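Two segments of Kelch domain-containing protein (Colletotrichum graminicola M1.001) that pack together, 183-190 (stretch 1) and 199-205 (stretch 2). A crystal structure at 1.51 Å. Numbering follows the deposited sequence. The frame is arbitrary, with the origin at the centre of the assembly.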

# COMPACT_ATOMS: atom_id res chain seq x y z
N SER A 183 -7.57 -4.32 -7.49
CA SER A 183 -8.71 -3.91 -8.30
C SER A 183 -8.36 -3.78 -9.75
O SER A 183 -7.23 -3.37 -10.14
CB SER A 183 -9.23 -2.61 -7.83
OG SER A 183 -9.72 -2.72 -6.51
N TRP A 184 -9.31 -4.19 -10.60
CA TRP A 184 -9.08 -4.22 -12.03
C TRP A 184 -10.36 -3.79 -12.82
O TRP A 184 -11.22 -3.16 -12.27
CB TRP A 184 -8.49 -5.58 -12.43
CG TRP A 184 -7.83 -5.72 -13.77
CD1 TRP A 184 -8.11 -6.68 -14.80
CD2 TRP A 184 -6.76 -4.91 -14.30
NE1 TRP A 184 -7.26 -6.51 -15.85
CE2 TRP A 184 -6.44 -5.44 -15.59
CE3 TRP A 184 -6.01 -3.85 -13.79
CZ2 TRP A 184 -5.41 -4.94 -16.32
CZ3 TRP A 184 -4.94 -3.34 -14.57
CH2 TRP A 184 -4.69 -3.88 -15.82
N LYS A 185 -10.42 -4.15 -14.09
CA LYS A 185 -11.42 -3.62 -14.99
C LYS A 185 -12.83 -3.95 -14.52
O LYS A 185 -13.05 -5.08 -14.01
CB LYS A 185 -11.14 -4.14 -16.37
CG LYS A 185 -9.81 -3.66 -16.95
CD LYS A 185 -9.51 -4.24 -18.34
CE LYS A 185 -8.11 -3.82 -18.83
NZ LYS A 185 -8.02 -4.08 -20.31
N ASN A 186 -13.73 -3.00 -14.70
CA ASN A 186 -15.20 -3.24 -14.57
C ASN A 186 -15.60 -3.91 -13.27
O ASN A 186 -16.35 -4.91 -13.23
CB ASN A 186 -15.56 -4.18 -15.71
CG ASN A 186 -17.09 -4.22 -15.98
OD1 ASN A 186 -17.82 -3.37 -15.54
ND2 ASN A 186 -17.52 -5.25 -16.62
N GLY A 187 -15.04 -3.41 -12.20
CA GLY A 187 -15.42 -3.79 -10.87
C GLY A 187 -14.83 -5.09 -10.43
O GLY A 187 -15.24 -5.57 -9.39
N SER A 188 -13.89 -5.65 -11.16
CA SER A 188 -13.26 -6.88 -10.82
C SER A 188 -12.17 -6.63 -9.74
O SER A 188 -11.65 -5.52 -9.64
CB SER A 188 -12.66 -7.54 -12.01
OG SER A 188 -11.54 -6.79 -12.47
N VAL A 189 -11.85 -7.67 -9.01
CA VAL A 189 -10.76 -7.69 -8.02
C VAL A 189 -10.03 -8.99 -8.18
O VAL A 189 -10.65 -10.07 -8.07
CB VAL A 189 -11.25 -7.46 -6.61
CG1 VAL A 189 -10.08 -7.64 -5.61
CG2 VAL A 189 -11.90 -6.14 -6.39
N LEU A 190 -8.73 -8.96 -8.42
CA LEU A 190 -7.95 -10.12 -8.40
C LEU A 190 -7.44 -10.39 -6.99
O LEU A 190 -6.77 -9.49 -6.42
CB LEU A 190 -6.75 -10.06 -9.32
CG LEU A 190 -5.78 -11.22 -9.31
CD1 LEU A 190 -6.50 -12.46 -9.81
CD2 LEU A 190 -4.54 -10.97 -10.12
N ASN A 199 -7.75 -16.01 -7.56
CA ASN A 199 -9.19 -15.98 -7.89
C ASN A 199 -9.59 -14.61 -8.31
O ASN A 199 -9.21 -13.60 -7.68
CB ASN A 199 -9.99 -16.37 -6.71
CG ASN A 199 -9.81 -17.84 -6.34
OD1 ASN A 199 -10.43 -18.73 -6.96
ND2 ASN A 199 -8.92 -18.13 -5.44
N TRP A 200 -10.44 -14.55 -9.34
CA TRP A 200 -11.12 -13.34 -9.65
C TRP A 200 -12.41 -13.20 -8.90
O TRP A 200 -13.09 -14.19 -8.71
CB TRP A 200 -11.46 -13.33 -11.15
CG TRP A 200 -10.36 -13.15 -12.05
CD1 TRP A 200 -9.75 -14.08 -12.81
CD2 TRP A 200 -9.68 -11.90 -12.32
NE1 TRP A 200 -8.76 -13.51 -13.57
CE2 TRP A 200 -8.71 -12.17 -13.27
CE3 TRP A 200 -9.82 -10.59 -11.85
CZ2 TRP A 200 -7.82 -11.20 -13.73
CZ3 TRP A 200 -8.93 -9.62 -12.36
CH2 TRP A 200 -7.98 -9.95 -13.28
N TYR A 201 -12.72 -11.98 -8.44
CA TYR A 201 -13.97 -11.60 -7.84
C TYR A 201 -14.55 -10.46 -8.64
O TYR A 201 -13.82 -9.61 -9.20
CB TYR A 201 -13.83 -11.14 -6.41
CG TYR A 201 -13.45 -12.26 -5.46
CD1 TYR A 201 -14.44 -13.00 -4.85
CD2 TYR A 201 -12.13 -12.61 -5.18
CE1 TYR A 201 -14.13 -14.04 -3.98
CE2 TYR A 201 -11.82 -13.64 -4.33
CZ TYR A 201 -12.82 -14.38 -3.73
OH TYR A 201 -12.57 -15.41 -2.83
N ASP A 202 -15.89 -10.48 -8.78
CA ASP A 202 -16.64 -9.41 -9.42
C ASP A 202 -17.47 -8.83 -8.34
O ASP A 202 -18.15 -9.56 -7.59
CB ASP A 202 -17.50 -10.00 -10.54
CG ASP A 202 -18.30 -8.94 -11.32
OD1 ASP A 202 -18.37 -7.77 -10.97
OD2 ASP A 202 -18.91 -9.37 -12.32
N THR A 203 -17.37 -7.53 -8.16
CA THR A 203 -17.99 -6.84 -7.11
C THR A 203 -19.33 -6.21 -7.52
O THR A 203 -19.89 -5.48 -6.70
CB THR A 203 -17.09 -5.73 -6.51
OG1 THR A 203 -16.86 -4.73 -7.51
CG2 THR A 203 -15.74 -6.37 -6.01
N LYS A 204 -19.76 -6.45 -8.74
CA LYS A 204 -20.99 -5.79 -9.23
C LYS A 204 -22.17 -6.75 -8.91
O LYS A 204 -21.99 -7.98 -8.84
CB LYS A 204 -20.88 -5.57 -10.71
CG LYS A 204 -19.76 -4.63 -11.17
CD LYS A 204 -19.91 -4.32 -12.65
CE LYS A 204 -19.87 -5.48 -13.63
NZ LYS A 204 -18.79 -6.47 -13.49
N GLY A 205 -23.36 -6.20 -8.72
CA GLY A 205 -24.58 -7.07 -8.63
C GLY A 205 -24.54 -7.88 -7.34
O GLY A 205 -24.33 -7.32 -6.25

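The two stretches form a short antiparallel β-ladder whose backbone pairing is extended at one end by turn residues and covered on one face by tryptophan and leucine. Strands 188-190 and 199-202 run at 156° to each other, in a register that sets S188 beside D202, V189 beside Y201 and L190 beside W200. V189 and Y201 are the hydrogen-bonded pair: V189 N donates to Y201 O, and Y201 N to V189 O, both at 2.8 Å and close to linear. The flanking pairs, S188 with D202 and L190 with W200, are of the non-hydrogen-bonded kind. At the first, the strands come close enough for S188 CA to lie 3.2 Å from Y201 O, a CA-H...O contact.

Past the ladder, G187 O continues the pattern by accepting two bonds from T203, one from its N at 3.1 Å and a short one from OG1 at 2.6 Å. Threonine suits this place because its hydroxyl and amide can converge on one carbonyl, while its methyl CG2 packs 3.9 Å from V189 CG2. G187 has a positive phi, which by itself favours glycine, and a CB here would lie 2.9 Å from K204 CG, a clash.

K204 reaches across to stretch 1 while anchored within its own. Its NZ donates to N186 O at 2.9 Å and forms a salt bridge with D202 OD1, also at 2.9 Å. D202 OD1 also accepts from K204 N at 2.9 Å, so one carboxylate oxygen holds both the amide and the ammonium of the lysine. A long, flexible cationic chain is well suited to linking a loop carbonyl with a carboxylate.

S188, L190, W200 and D202 direct their side chains to one face of the sheet. There the broad W200 indole receives L190 over one face: L190 CD1 sits 4.1 Å from the centroid of the W200 six-membered ring, nearly on the ring normal, in a CH-π contact. W184 reaches the same indole obliquely, W184 CD1 lying 3.6 Å from W200 CH2, with the planes at 31°. These apolar surfaces are buried, and each indole NE1 is hydrogen-bonded elsewhere in the structure. S188, whose small side chain fits near the indole, satisfies its OG by donating to K185 O at 2.8 Å, a bond that spans the turn before the strand.

V189 and Y201 point to the other face, where their CB atoms are 4.5 Å apart. β-branched valine and aromatic tyrosine both favour extended backbone; the end of the Y201 side chain leads away from stretch 1.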